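EH1AB1 (Metagenome, PDB 6I8F) hydrolyses esters, probably by the serine-nucleophile mechanism of the alpha/beta hydrolase family. Local coordinates at residues A[41-46]-A[135-140]; A[70-73]-A[78-81]; A[119-122]-A[127-130]; A[187-192]-A[253-258]; A[293-298]-A[309-314]. All coordinates share one frame; numbering follows the deposited sequence.

How the interactions relate
Interactions 3 and 5 are the buried contacts, both packing helices against the central sheet; they touch where Arg119 CD meets Leu313 CD2 at 3.7 Å. Interaction 2 is partly buried: its hairpin forms the edge of the same sheet, and Phe81 leans on Ile129 of the strand used by interaction 3. Interactions 1 and 4 lie at the surface, where loops meet the ends of helices. Chemistry follows place. Interaction 3 is purely apolar and interaction 2 is a backbone ladder lined with aromatic rings. Interaction 4 depends on one arginine, interaction 1 on a proline against a histidine, and interaction 5 mixes a tyrosine edge with a water bridge at the subunit interface.

Interaction 1: A[41-46]-A[135-140]; sequences LPHAVG and LAPEHP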
loop_
_atom_site.group_PDB
_atom_site.type_symbol
_atom_site.label_atom_id
_atom_site.label_comp_id
_atom_site.label_asym_id
_atom_site.label_seq_id
_atom_site.Cartn_x
_atom_site.Cartn_y
_atom_site.Cartn_z
ATOM N N LEU A 41 -27.515 -10.264 26.427
ATOM C CA LEU A 41 -26.663 -10.289 27.601
ATOM C C LEU A 41 -26.406 -8.871 28.098
ATOM O O LEU A 41 -26.354 -7.931 27.305
ATOM C CB LEU A 41 -25.347 -10.989 27.249
ATOM C CG LEU A 41 -25.484 -12.423 26.743
ATOM C CD1 LEU A 41 -24.115 -13.008 26.421
ATOM C CD2 LEU A 41 -26.221 -13.295 27.753
ATOM N N PRO A 42 -26.227 -8.689 29.428
ATOM C CA PRO A 42 -25.640 -7.465 29.972
ATOM C C PRO A 42 -24.270 -7.205 29.320
ATOM O O PRO A 42 -23.605 -8.166 28.896
ATOM C CB PRO A 42 -25.470 -7.747 31.474
ATOM C CG PRO A 42 -26.395 -8.916 31.769
ATOM C CD PRO A 42 -26.535 -9.681 30.470
ATOM N N HIS A 43 -23.857 -5.934 29.246
ATOM C CA HIS A 43 -22.659 -5.574 28.487
ATOM C C HIS A 43 -21.411 -6.184 29.136
ATOM O O HIS A 43 -20.549 -6.671 28.420
ATOM C CB HIS A 43 -22.563 -4.056 28.265
ATOM C CG HIS A 43 -23.557 -3.556 27.272
ATOM N ND1 HIS A 43 -24.848 -3.209 27.632
ATOM C CD2 HIS A 43 -23.481 -3.385 25.932
ATOM C CE1 HIS A 43 -25.517 -2.826 26.561
ATOM N NE2 HIS A 43 -24.699 -2.918 25.502
ATOM N N ALA A 44 -21.329 -6.187 30.473
ATOM C CA ALA A 44 -20.130 -6.705 31.165
ATOM C C ALA A 44 -19.991 -8.219 30.941
ATOM O O ALA A 44 -18.879 -8.729 30.841
ATOM C CB ALA A 44 -20.166 -6.369 32.632
ATOM N N VAL A 45 -21.127 -8.917 30.829
ATOM C CA VAL A 45 -21.175 -10.364 30.629
ATOM C C VAL A 45 -20.778 -10.694 29.186
ATOM O O VAL A 45 -19.944 -11.574 28.942
ATOM C CB VAL A 45 -22.577 -10.921 30.956
ATOM C CG1 VAL A 45 -22.723 -12.384 30.559
ATOM C CG2 VAL A 45 -22.918 -10.724 32.429
ATOM N N GLY A 46 -21.435 -10.016 28.243
ATOM C CA GLY A 46 -21.168 -10.170 26.830
ATOM C C GLY A 46 -19.724 -9.832 26.500
ATOM O O GLY A 46 -19.099 -10.523 25.699
ATOM N N LEU A 135 -14.169 2.031 28.055
ATOM C CA LEU A 135 -15.193 1.485 27.170
ATOM C C LEU A 135 -16.598 1.855 27.673
ATOM O O LEU A 135 -16.825 2.073 28.877
ATOM C CB LEU A 135 -15.010 -0.034 27.105
ATOM C CG LEU A 135 -13.658 -0.538 26.588
ATOM C CD1 LEU A 135 -13.493 -2.026 26.863
ATOM C CD2 LEU A 135 -13.507 -0.262 25.104
ATOM N N ALA A 136 -17.534 1.925 26.719
ATOM C CA ALA A 136 -18.985 1.998 26.955
ATOM C C ALA A 136 -19.509 0.588 27.225
ATOM O O ALA A 136 -18.900 -0.376 26.767
ATOM C CB ALA A 136 -19.657 2.599 25.743
ATOM N N PRO A 137 -20.639 0.452 27.942
ATOM C CA PRO A 137 -21.514 1.544 28.353
ATOM C C PRO A 137 -21.046 2.349 29.574
ATOM O O PRO A 137 -21.569 3.427 29.816
ATOM C CB PRO A 137 -22.863 0.870 28.676
ATOM C CG PRO A 137 -22.495 -0.550 29.009
ATOM C CD PRO A 137 -21.293 -0.847 28.134
ATOM N N GLU A 138 -20.050 1.836 30.304
ATOM C CA GLU A 138 -19.634 2.403 31.575
ATOM C C GLU A 138 -19.127 3.832 31.345
ATOM O O GLU A 138 -19.382 4.730 32.147
ATOM C CB GLU A 138 -18.559 1.527 32.230
ATOM C CG GLU A 138 -19.042 0.145 32.635
ATOM C CD GLU A 138 -18.961 -0.952 31.578
ATOM O OE1 GLU A 138 -18.850 -0.637 30.376
ATOM O OE2 GLU A 138 -19.028 -2.137 31.959
ATOM N N HIS A 139 -18.393 4.025 30.246
ATOM C CA HIS A 139 -17.771 5.298 29.920
ATOM C C HIS A 139 -18.105 5.625 28.467
ATOM O O HIS A 139 -17.333 5.301 27.552
ATOM C CB HIS A 139 -16.259 5.220 30.183
ATOM C CG HIS A 139 -15.920 4.630 31.509
ATOM N ND1 HIS A 139 -16.155 5.301 32.692
ATOM C CD2 HIS A 139 -15.403 3.425 31.842
ATOM C CE1 HIS A 139 -15.776 4.545 33.701
ATOM N NE2 HIS A 139 -15.308 3.386 33.207
ATOM N N PRO A 140 -19.307 6.192 28.215
ATOM C CA PRO A 140 -19.793 6.386 26.852
ATOM C C PRO A 140 -19.073 7.547 26.154
ATOM O O PRO A 140 -18.304 8.254 26.783
ATOM C CB PRO A 140 -21.297 6.688 27.026
ATOM C CG PRO A 140 -21.436 7.206 28.441
ATOM C CD PRO A 140 -20.278 6.630 29.227
#
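The imidazole of His43 meets the pyrrolidine of Pro137 obliquely, CG of the proline lying 3.6 Å from CG of the histidine. The aromatic ring of Trp231 stacks with the same imidazole. In this alpha/beta hydrolase fold the contact joins the first turn of helix 43-55, with Pro42 at its N-cap, to the loop that leads from strand 127-132 to helix 143-157. NE2 of His43 is hydrogen-bonded to the carbonyl oxygen of Trp231, which fixes the rotation of the ring. A cis peptide bond precedes Pro137, whose CG and CD form the touching edge. Ala235 of helix 230-236 touches both His43 and Pro137, so three parts of the chain meet here. Alongside, the carboxylate of Glu138 comes back toward the helix, and its OE2 forms a salt bridge with Arg47 one turn further on; Ala44 CB only skirts that oxygen, at 4.4 Å from Glu138 OE2. This is surface packing of modest extent, and its closest approach is between the methylene carbons His43 CB and Pro137 CD, 3.5 Å apart.

Interaction 2: A[70-73]-A[78-81]; sequences GGFA and EIRF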
loop_
_atom_site.group_PDB
_atom_site.type_symbol
_atom_site.label_atom_id
_atom_site.label_comp_id
_atom_site.label_asym_id
_atom_site.label_seq_id
_atom_site.Cartn_x
_atom_site.Cartn_y
_atom_site.Cartn_z
ATOM N N GLY A 70 2.439 -1.059 31.734
ATOM C CA GLY A 70 2.328 0.033 32.676
ATOM C C GLY A 70 1.043 0.806 32.454
ATOM O O GLY A 70 0.165 0.377 31.680
ATOM N N GLY A 71 0.945 1.950 33.134
ATOM C CA GLY A 71 -0.172 2.880 32.999
ATOM C C GLY A 71 0.289 4.300 33.254
ATOM O O GLY A 71 1.378 4.507 33.761
ATOM N N PHE A 72 -0.532 5.277 32.868
ATOM C CA PHE A 72 -0.310 6.670 33.215
ATOM C C PHE A 72 -1.675 7.320 33.454
ATOM O O PHE A 72 -2.702 6.742 33.124
ATOM C CB PHE A 72 0.487 7.386 32.123
ATOM C CG PHE A 72 -0.150 7.290 30.763
ATOM C CD1 PHE A 72 -1.170 8.153 30.397
ATOM C CD2 PHE A 72 0.247 6.312 29.867
ATOM C CE1 PHE A 72 -1.773 8.047 29.157
ATOM C CE2 PHE A 72 -0.353 6.212 28.622
ATOM C CZ PHE A 72 -1.375 7.068 28.279
ATOM N N ALA A 73 -1.663 8.521 34.040
ATOM C CA ALA A 73 -2.885 9.228 34.403
ATOM C C ALA A 73 -3.540 9.764 33.131
ATOM O O ALA A 73 -2.960 10.578 32.440
ATOM C CB ALA A 73 -2.566 10.344 35.366
ATOM N N GLU A 78 -6.832 5.892 35.120
ATOM C CA GLU A 78 -5.608 5.304 34.632
ATOM C C GLU A 78 -5.864 4.821 33.198
ATOM O O GLU A 78 -6.956 4.345 32.876
ATOM C CB GLU A 78 -5.161 4.162 35.547
ATOM C CG GLU A 78 -3.711 3.778 35.347
ATOM C CD GLU A 78 -3.330 2.409 35.876
ATOM O OE1 GLU A 78 -4.235 1.646 36.264
ATOM O OE2 GLU A 78 -2.122 2.111 35.892
ATOM N N ILE A 79 -4.871 5.009 32.330
ATOM C CA ILE A 79 -4.845 4.352 31.034
ATOM C C ILE A 79 -3.648 3.408 31.026
ATOM O O ILE A 79 -2.531 3.829 31.264
ATOM C CB ILE A 79 -4.778 5.363 29.880
ATOM C CG1 ILE A 79 -5.978 6.315 29.900
ATOM C CG2 ILE A 79 -4.655 4.633 28.545
ATOM C CD1 ILE A 79 -5.764 7.561 29.073
ATOM N N ARG A 80 -3.921 2.130 30.762
ATOM C CA ARG A 80 -2.919 1.110 30.723
ATOM C C ARG A 80 -2.428 0.958 29.280
ATOM O O ARG A 80 -3.172 1.169 28.318
ATOM C CB ARG A 80 -3.497 -0.188 31.288
ATOM C CG ARG A 80 -3.747 -0.131 32.790
ATOM C CD ARG A 80 -4.483 -1.362 33.280
ATOM N NE ARG A 80 -5.789 -1.490 32.641
ATOM C CZ ARG A 80 -6.601 -2.535 32.765
ATOM N NH1 ARG A 80 -6.261 -3.556 33.537
ATOM N NH2 ARG A 80 -7.754 -2.556 32.120
ATOM N N PHE A 81 -1.166 0.565 29.144
ATOM C CA PHE A 81 -0.576 0.319 27.839
ATOM C C PHE A 81 0.262 -0.961 27.902
ATOM O O PHE A 81 0.669 -1.417 28.987
ATOM C CB PHE A 81 0.270 1.515 27.407
ATOM C CG PHE A 81 1.393 1.831 28.359
ATOM C CD1 PHE A 81 2.583 1.119 28.305
ATOM C CD2 PHE A 81 1.246 2.809 29.329
ATOM C CE1 PHE A 81 3.609 1.389 29.200
ATOM C CE2 PHE A 81 2.280 3.091 30.211
ATOM C CZ PHE A 81 3.458 2.373 30.152
#
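Gly70 and Phe81 pair through two backbone hydrogen bonds, Phe81 N to Gly70 O at 2.9 Å and a longer one from Gly70 N to Phe81 O. Phe72 and Ile79 repeat the pattern, with Phe72 N to Ile79 O and Ile79 N to Phe72 O both at 2.9 Å. Between these hydrogen-bonded pairs stands the non-hydrogen-bonded pair Gly71-Arg80, its CA atoms only 4.0 Å apart; Gly71 CA makes a CA-H...O contact with Ile79 O. Together they form the antiparallel hairpin of strands 66-73 and 78-85.

Aromatic packing covers the face shared by Phe72, Ile79 and Phe81. Both phenylalanines hold CG between backbone N and carbonyl carbon (chi1 56° and 59°). Phe81 thereby lays its ring over the backbone of Gly70, whose CA makes a CH-pi contact 4.0 Å from the ring centroid. Phe81 CD2 then reaches the edge of the Phe72 ring, 3.7 Å from Phe72 CD2, while Phe72 CE1 meets Ile79 CD1. His154 stacks on Phe72, and Phe162 meets Phe81 edge-to-face.

Arg80 points to the other face and forms a salt bridge with Asp132 of the adjoining strand. Separately, Glu78 OE2 comes to 3.6 Å from Gly71 CA. Glycine at position 70 lets a ring lie directly on the backbone, so ladder and apolar face are joined closely at this sheet edge.

Interaction 3: A[119-122]-A[127-130]; sequences RLAN and QVIS
Val128 turns its side chain at helix 114-124 and meets it through one methyl, CG2. The torsion places CG1 anti to the backbone N (chi1 179°) and leaves CG2 beside that nitrogen, the branch facing the helix. Ala121 receives it: CG2 of Val128 lies 3.8 Å from Ala121 CB and 3.7 Å from Ala121 N, so the methyl rests against backbone and side chain together. The small alanine lets the helix come close to the strand, and Ala121 CB also packs on Tyr84 of strand 78-85. Leu120 adds a looser contact through its first carbon, with CB 4.2 Å from Val128 CG2. The Leu120 side chain also touches Tyr99 of strand 94-100, Phe303 and Ala320, tying the helix to further parts of the core. Val128 also touches Tyr99, and its backbone is hydrogen-bonded to Tyr84. All three residues are buried, and their contact is purely apolar, held by van der Waals packing without directional bonds. The helix packs on one face of the sheet and leads by a short turn straight into strand 127-132. Strand 94-100, this helix and strand 127-132 make a beta-alpha-beta crossover, the repeating element of the alpha/beta hydrolase fold.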
loop_
_atom_site.group_PDB
_atom_site.type_symbol
_atom_site.label_atom_id
_atom_site.label_comp_id
_atom_site.label_asym_id
_atom_site.label_seq_id
_atom_site.Cartn_x
_atom_site.Cartn_y
_atom_site.Cartn_z
ATOM N N ARG A 119 2.831 -9.195 15.946
ATOM C CA ARG A 119 3.168 -9.426 14.547
ATOM C C ARG A 119 3.473 -8.081 13.886
ATOM O O ARG A 119 4.427 -7.983 13.126
ATOM C CB ARG A 119 2.065 -10.186 13.810
ATOM C CG ARG A 119 2.477 -10.677 12.433
ATOM C CD ARG A 119 1.445 -11.584 11.773
ATOM N NE ARG A 119 1.891 -12.006 10.454
ATOM C CZ ARG A 119 2.461 -13.179 10.176
ATOM N NH1 ARG A 119 2.558 -14.096 11.119
ATOM N NH2 ARG A 119 2.893 -13.439 8.945
ATOM N N LEU A 120 2.682 -7.044 14.194
ATOM C CA LEU A 120 2.911 -5.728 13.578
ATOM C C LEU A 120 4.302 -5.207 13.962
ATOM O O LEU A 120 4.997 -4.632 13.137
ATOM C CB LEU A 120 1.818 -4.745 14.006
ATOM C CG LEU A 120 0.432 -4.966 13.394
ATOM C CD1 LEU A 120 -0.562 -3.965 13.957
ATOM C CD2 LEU A 120 0.467 -4.870 11.877
ATOM N N ALA A 121 4.685 -5.375 15.234
ATOM C CA ALA A 121 5.992 -4.904 15.719
ATOM C C ALA A 121 7.118 -5.603 14.944
ATOM O O ALA A 121 7.978 -4.936 14.369
ATOM C CB ALA A 121 6.118 -5.109 17.206
ATOM N N ASN A 122 7.087 -6.936 14.916
ATOM C CA ASN A 122 8.142 -7.739 14.298
ATOM C C ASN A 122 8.284 -7.406 12.803
ATOM O O ASN A 122 9.392 -7.250 12.313
ATOM C CB ASN A 122 7.906 -9.235 14.514
ATOM C CG ASN A 122 8.208 -9.678 15.928
ATOM O OD1 ASN A 122 8.853 -8.958 16.682
ATOM N ND2 ASN A 122 7.761 -10.867 16.300
ATOM N N GLN A 127 8.350 -0.252 17.287
ATOM C CA GLN A 127 7.682 -0.449 18.571
ATOM C C GLN A 127 6.168 -0.310 18.354
ATOM O O GLN A 127 5.755 0.557 17.601
ATOM C CB GLN A 127 8.167 0.587 19.586
ATOM C CG GLN A 127 7.439 0.482 20.919
ATOM C CD GLN A 127 8.065 1.298 22.025
ATOM O OE1 GLN A 127 8.202 0.815 23.146
ATOM N NE2 GLN A 127 8.403 2.545 21.737
ATOM N N VAL A 128 5.366 -1.169 18.995
ATOM C CA VAL A 128 3.905 -0.971 19.096
ATOM C C VAL A 128 3.540 -0.745 20.573
ATOM O O VAL A 128 4.063 -1.406 21.492
ATOM C CB VAL A 128 3.110 -2.140 18.483
ATOM C CG1 VAL A 128 1.603 -1.940 18.604
ATOM C CG2 VAL A 128 3.491 -2.363 17.024
ATOM N N ILE A 129 2.656 0.231 20.800
ATOM C CA ILE A 129 2.107 0.500 22.122
ATOM C C ILE A 129 0.590 0.440 22.017
ATOM O O ILE A 129 -0.010 1.356 21.470
ATOM C CB ILE A 129 2.577 1.852 22.682
ATOM C CG1 ILE A 129 4.102 1.946 22.708
ATOM C CG2 ILE A 129 1.979 2.074 24.067
ATOM C CD1 ILE A 129 4.631 3.305 23.125
ATOM N N SER A 130 0.017 -0.647 22.555
ATOM C CA SER A 130 -1.421 -0.903 22.547
ATOM C C SER A 130 -2.080 -0.235 23.768
ATOM O O SER A 130 -1.564 -0.313 24.885
ATOM C CB SER A 130 -1.670 -2.386 22.524
ATOM O OG SER A 130 -3.055 -2.653 22.435
#

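Interaction 4: A[187-192]-A[253-258]; sequences ACRDAG and ATDFTG
Arg189, in the last turn of helix 176-190, carries the contact, its CB directed at the loop 253-258. CG leaves anti to the backbone N (chi1 -175°) and passes Gly258 O. CD comes to 3.4 Å from Thr257 O, and a bend at chi3 then swings the guanidinium so that NE meets Asp190 OD1, which NH2 also reaches, a side-on salt bridge to one oxygen. NH1 donates to Thr257 O at 2.9 Å, close to the guanidinium plane, and to Asp255 O, a bond modelled so short that its exact length is doubtful; NH2 adds a weak bond to Asp255 O. Over one guanidinium face lies Asp255 OD2, 3.7 Å from Arg189 NH1, a long salt bridge of charge alone. The other carboxylate oxygen, OD1, accepts from Thr257 N, an Asx turn, and also from Thr257 OG1. At this surface site, the helix end, finished by a Schellman motif at Gly192, meets the loop before strand 262-267, while Phe256 turns away to pack on helix 273-285.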
loop_
_atom_site.group_PDB
_atom_site.type_symbol
_atom_site.label_atom_id
_atom_site.label_comp_id
_atom_site.label_asym_id
_atom_site.label_seq_id
_atom_site.Cartn_x
_atom_site.Cartn_y
_atom_site.Cartn_z
ATOM N N ALA A 187 -8.007 15.798 15.654
ATOM C CA ALA A 187 -8.040 16.520 16.944
ATOM C C ALA A 187 -6.761 17.334 17.145
ATOM O O ALA A 187 -6.820 18.534 17.428
ATOM C CB ALA A 187 -8.242 15.559 18.078
ATOM N N CYS A 188 -5.606 16.687 16.962
ATOM C CA CYS A 188 -4.323 17.386 17.061
ATOM C C CYS A 188 -4.239 18.519 16.033
ATOM O O CYS A 188 -3.803 19.632 16.348
ATOM C CB CYS A 188 -3.151 16.438 16.868
ATOM S SG CYS A 188 -3.044 15.242 18.216
ATOM N N ARG A 189 -4.655 18.237 14.801
ATOM C CA ARG A 189 -4.563 19.239 13.773
ATOM C C ARG A 189 -5.457 20.435 14.141
ATOM O O ARG A 189 -5.010 21.576 14.087
ATOM C CB ARG A 189 -4.962 18.689 12.404
ATOM C CG ARG A 189 -4.754 19.716 11.304
ATOM C CD ARG A 189 -5.647 19.526 10.115
ATOM N NE ARG A 189 -7.073 19.490 10.402
ATOM C CZ ARG A 189 -7.954 19.090 9.506
ATOM N NH1 ARG A 189 -7.523 18.770 8.299
ATOM N NH2 ARG A 189 -9.234 18.985 9.805
ATOM N N ASP A 190 -6.710 20.167 14.524
ATOM C CA ASP A 190 -7.675 21.237 14.804
ATOM C C ASP A 190 -7.255 22.046 16.043
ATOM O O ASP A 190 -7.597 23.216 16.150
ATOM C CB ASP A 190 -9.093 20.686 14.938
ATOM C CG ASP A 190 -9.610 20.098 13.636
ATOM O OD1 ASP A 190 -8.912 20.251 12.625
ATOM O OD2 ASP A 190 -10.697 19.480 13.648
ATOM N N ALA A 191 -6.502 21.435 16.958
ATOM C CA ALA A 191 -6.038 22.107 18.179
ATOM C C ALA A 191 -4.712 22.850 17.948
ATOM O O ALA A 191 -4.202 23.481 18.867
ATOM C CB ALA A 191 -5.900 21.089 19.276
ATOM N N GLY A 192 -4.144 22.753 16.738
ATOM C CA GLY A 192 -2.896 23.415 16.398
ATOM C C GLY A 192 -1.690 22.795 17.083
ATOM O O GLY A 192 -0.701 23.472 17.311
ATOM N N ALA A 253 -15.143 15.967 7.868
ATOM C CA ALA A 253 -14.273 17.142 7.992
ATOM C C ALA A 253 -14.306 17.960 6.693
ATOM O O ALA A 253 -14.390 17.421 5.581
ATOM C CB ALA A 253 -12.866 16.741 8.345
ATOM N N THR A 254 -14.232 19.277 6.873
ATOM C CA THR A 254 -14.260 20.301 5.819
ATOM C C THR A 254 -12.974 20.263 4.990
ATOM O O THR A 254 -12.967 20.560 3.793
ATOM C CB THR A 254 -14.415 21.684 6.465
ATOM O OG1 THR A 254 -15.790 21.812 6.818
ATOM C CG2 THR A 254 -14.026 22.840 5.570
ATOM N N ASP A 255 -11.878 19.925 5.666
ATOM C CA ASP A 255 -10.552 20.068 5.136
ATOM C C ASP A 255 -9.680 18.909 5.650
ATOM O O ASP A 255 -9.549 18.710 6.849
ATOM C CB ASP A 255 -10.025 21.454 5.511
ATOM C CG ASP A 255 -8.524 21.583 5.385
ATOM O OD1 ASP A 255 -8.011 21.318 4.281
ATOM O OD2 ASP A 255 -7.888 21.922 6.401
ATOM N N PHE A 256 -9.106 18.146 4.713
ATOM C CA PHE A 256 -8.245 16.995 5.003
ATOM C C PHE A 256 -6.766 17.383 4.902
ATOM O O PHE A 256 -5.889 16.564 5.198
ATOM C CB PHE A 256 -8.593 15.821 4.083
ATOM C CG PHE A 256 -9.731 14.963 4.584
ATOM C CD1 PHE A 256 -10.997 15.496 4.774
ATOM C CD2 PHE A 256 -9.544 13.616 4.853
ATOM C CE1 PHE A 256 -12.037 14.711 5.251
ATOM C CE2 PHE A 256 -10.583 12.829 5.324
ATOM C CZ PHE A 256 -11.826 13.377 5.526
ATOM N N THR A 257 -6.469 18.625 4.509
ATOM C CA THR A 257 -5.074 19.034 4.369
ATOM C C THR A 257 -4.447 19.098 5.765
ATOM O O THR A 257 -5.134 19.376 6.767
ATOM C CB THR A 257 -4.905 20.363 3.612
ATOM O OG1 THR A 257 -5.324 21.423 4.466
ATOM C CG2 THR A 257 -5.680 20.422 2.313
ATOM N N GLY A 258 -3.143 18.806 5.828
ATOM C CA GLY A 258 -2.399 18.832 7.083
ATOM C C GLY A 258 -2.560 17.569 7.917
ATOM O O GLY A 258 -2.022 17.492 9.009
#

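Interaction 5: A[293-298]-A[309-314]; sequences VNYPGT and LSQGLK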
loop_
_atom_site.group_PDB
_atom_site.type_symbol
_atom_site.label_atom_id
_atom_site.label_comp_id
_atom_site.label_asym_id
_atom_site.label_seq_id
_atom_site.Cartn_x
_atom_site.Cartn_y
_atom_site.Cartn_z
ATOM N N VAL A 293 -5.772 0.022 0.284
ATOM C CA VAL A 293 -5.851 -1.368 -0.166
ATOM C C VAL A 293 -7.210 -1.950 0.222
ATOM O O VAL A 293 -7.699 -1.708 1.325
ATOM C CB VAL A 293 -4.703 -2.238 0.380
ATOM C CG1 VAL A 293 -4.631 -2.227 1.898
ATOM C CG2 VAL A 293 -4.809 -3.666 -0.141
ATOM N N ASN A 294 -7.774 -2.734 -0.709
ATOM C CA ASN A 294 -8.975 -3.494 -0.498
ATOM C C ASN A 294 -8.616 -4.979 -0.540
ATOM O O ASN A 294 -7.937 -5.426 -1.472
ATOM C CB ASN A 294 -10.072 -3.163 -1.514
ATOM C CG ASN A 294 -11.351 -3.931 -1.241
ATOM O OD1 ASN A 294 -11.777 -4.744 -2.057
ATOM N ND2 ASN A 294 -11.940 -3.725 -0.081
ATOM N N TYR A 295 -9.066 -5.715 0.487
ATOM C CA TYR A 295 -8.907 -7.172 0.575
ATOM C C TYR A 295 -10.240 -7.812 0.181
ATOM O O TYR A 295 -11.134 -7.929 1.013
ATOM C CB TYR A 295 -8.443 -7.608 1.973
ATOM C CG TYR A 295 -6.946 -7.558 2.165
ATOM C CD1 TYR A 295 -6.264 -6.352 2.139
ATOM C CD2 TYR A 295 -6.196 -8.713 2.334
ATOM C CE1 TYR A 295 -4.883 -6.293 2.274
ATOM C CE2 TYR A 295 -4.814 -8.671 2.480
ATOM C CZ TYR A 295 -4.156 -7.452 2.447
ATOM O OH TYR A 295 -2.801 -7.381 2.562
ATOM N N PRO A 296 -10.434 -8.222 -1.095
ATOM C CA PRO A 296 -11.711 -8.795 -1.516
ATOM C C PRO A 296 -11.947 -10.156 -0.844
ATOM O O PRO A 296 -10.996 -10.849 -0.467
ATOM C CB PRO A 296 -11.588 -8.937 -3.041
ATOM C CG PRO A 296 -10.087 -8.981 -3.297
ATOM C CD PRO A 296 -9.451 -8.165 -2.189
ATOM N N GLY A 297 -13.217 -10.518 -0.691
ATOM C CA GLY A 297 -13.594 -11.877 -0.291
ATOM C C GLY A 297 -13.344 -12.176 1.183
ATOM O O GLY A 297 -13.394 -13.332 1.570
ATOM N N THR A 298 -13.077 -11.153 2.007
ATOM C CA THR A 298 -12.959 -11.342 3.457
ATOM C C THR A 298 -13.887 -10.348 4.157
ATOM O O THR A 298 -14.497 -9.491 3.505
ATOM C CB THR A 298 -11.507 -11.239 3.949
ATOM O OG1 THR A 298 -11.459 -11.723 5.297
ATOM C CG2 THR A 298 -10.952 -9.834 3.861
ATOM N N LEU A 309 -8.427 -16.827 9.533
ATOM C CA LEU A 309 -8.299 -16.141 8.242
ATOM C C LEU A 309 -6.831 -15.754 8.003
ATOM O O LEU A 309 -6.311 -14.785 8.569
ATOM C CB LEU A 309 -9.225 -14.919 8.207
ATOM C CG LEU A 309 -10.708 -15.187 8.478
ATOM C CD1 LEU A 309 -11.518 -13.902 8.445
ATOM C CD2 LEU A 309 -11.278 -16.196 7.490
ATOM N N SER A 310 -6.180 -16.523 7.124
ATOM C CA SER A 310 -4.832 -16.256 6.646
ATOM C C SER A 310 -4.709 -14.860 6.029
ATOM O O SER A 310 -3.628 -14.279 6.064
ATOM C CB SER A 310 -4.436 -17.280 5.625
ATOM O OG SER A 310 -4.172 -18.495 6.285
ATOM N N GLN A 311 -5.787 -14.381 5.391
ATOM C CA GLN A 311 -5.773 -13.077 4.746
ATOM C C GLN A 311 -5.413 -12.030 5.809
ATOM O O GLN A 311 -4.756 -11.028 5.523
ATOM C CB GLN A 311 -7.125 -12.778 4.088
ATOM C CG GLN A 311 -7.339 -13.478 2.755
ATOM C CD GLN A 311 -6.396 -12.977 1.689
ATOM O OE1 GLN A 311 -6.426 -11.815 1.294
ATOM N NE2 GLN A 311 -5.516 -13.851 1.238
ATOM N N GLY A 312 -5.836 -12.298 7.052
ATOM C CA GLY A 312 -5.558 -11.436 8.180
ATOM C C GLY A 312 -4.065 -11.281 8.426
ATOM O O GLY A 312 -3.593 -10.189 8.738
ATOM N N LEU A 313 -3.308 -12.373 8.284
ATOM C CA LEU A 313 -1.858 -12.312 8.483
ATOM C C LEU A 313 -1.195 -11.555 7.321
ATOM O O LEU A 313 -0.251 -10.802 7.537
ATOM C CB LEU A 313 -1.293 -13.727 8.607
ATOM C CG LEU A 313 -1.776 -14.518 9.820
ATOM C CD1 LEU A 313 -1.235 -15.938 9.765
ATOM C CD2 LEU A 313 -1.375 -13.845 11.130
ATOM N N LYS A 314 -1.686 -11.773 6.099
ATOM C CA LYS A 314 -1.215 -11.027 4.937
ATOM C C LYS A 314 -1.462 -9.527 5.155
ATOM O O LYS A 314 -0.567 -8.742 4.895
ATOM C CB LYS A 314 -1.889 -11.534 3.661
ATOM C CG LYS A 314 -1.550 -12.973 3.298
ATOM C CD LYS A 314 -0.617 -13.110 2.114
ATOM C CE LYS A 314 0.205 -14.385 2.149
ATOM N NZ LYS A 314 -0.672 -15.582 2.204
HETATM O O HOH W 1 -8.262 -10.704 -0.363
#
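Tyr295 and Gln311 make a buried contact between the last strand of this chain's sheet, 290-296, and the start of helix 310-327 in the alpha/beta hydrolase fold. The chain leaves the strand through a type II turn, Tyr295 to Thr298. The phenol ring meets the amide by its edge: Gln311 OE1 lies 3.3 Å from Tyr295 CD2, near the ring plane, with ring and amide planes 49° apart. Lys314 CB reaches the same edge, 4.3 Å from Tyr295 CE2. The hydroxyl is hydrogen-bonded to Glu318, one turn further along the helix. A bend at chi2 (-66°) turns the Gln311 amide toward the strand, where Lys289 of the second subunit donates to OE1; beside it the sheet runs on into that chain through Val293 and Asn294. Thr298, near the probable catalytic triad, touches Leu309 CD1 with OG1 at 3.8 Å. A water bridges the two segments, donating to Pro296 O and to Gln311 OE1, both 2.7 Å from the water oxygen.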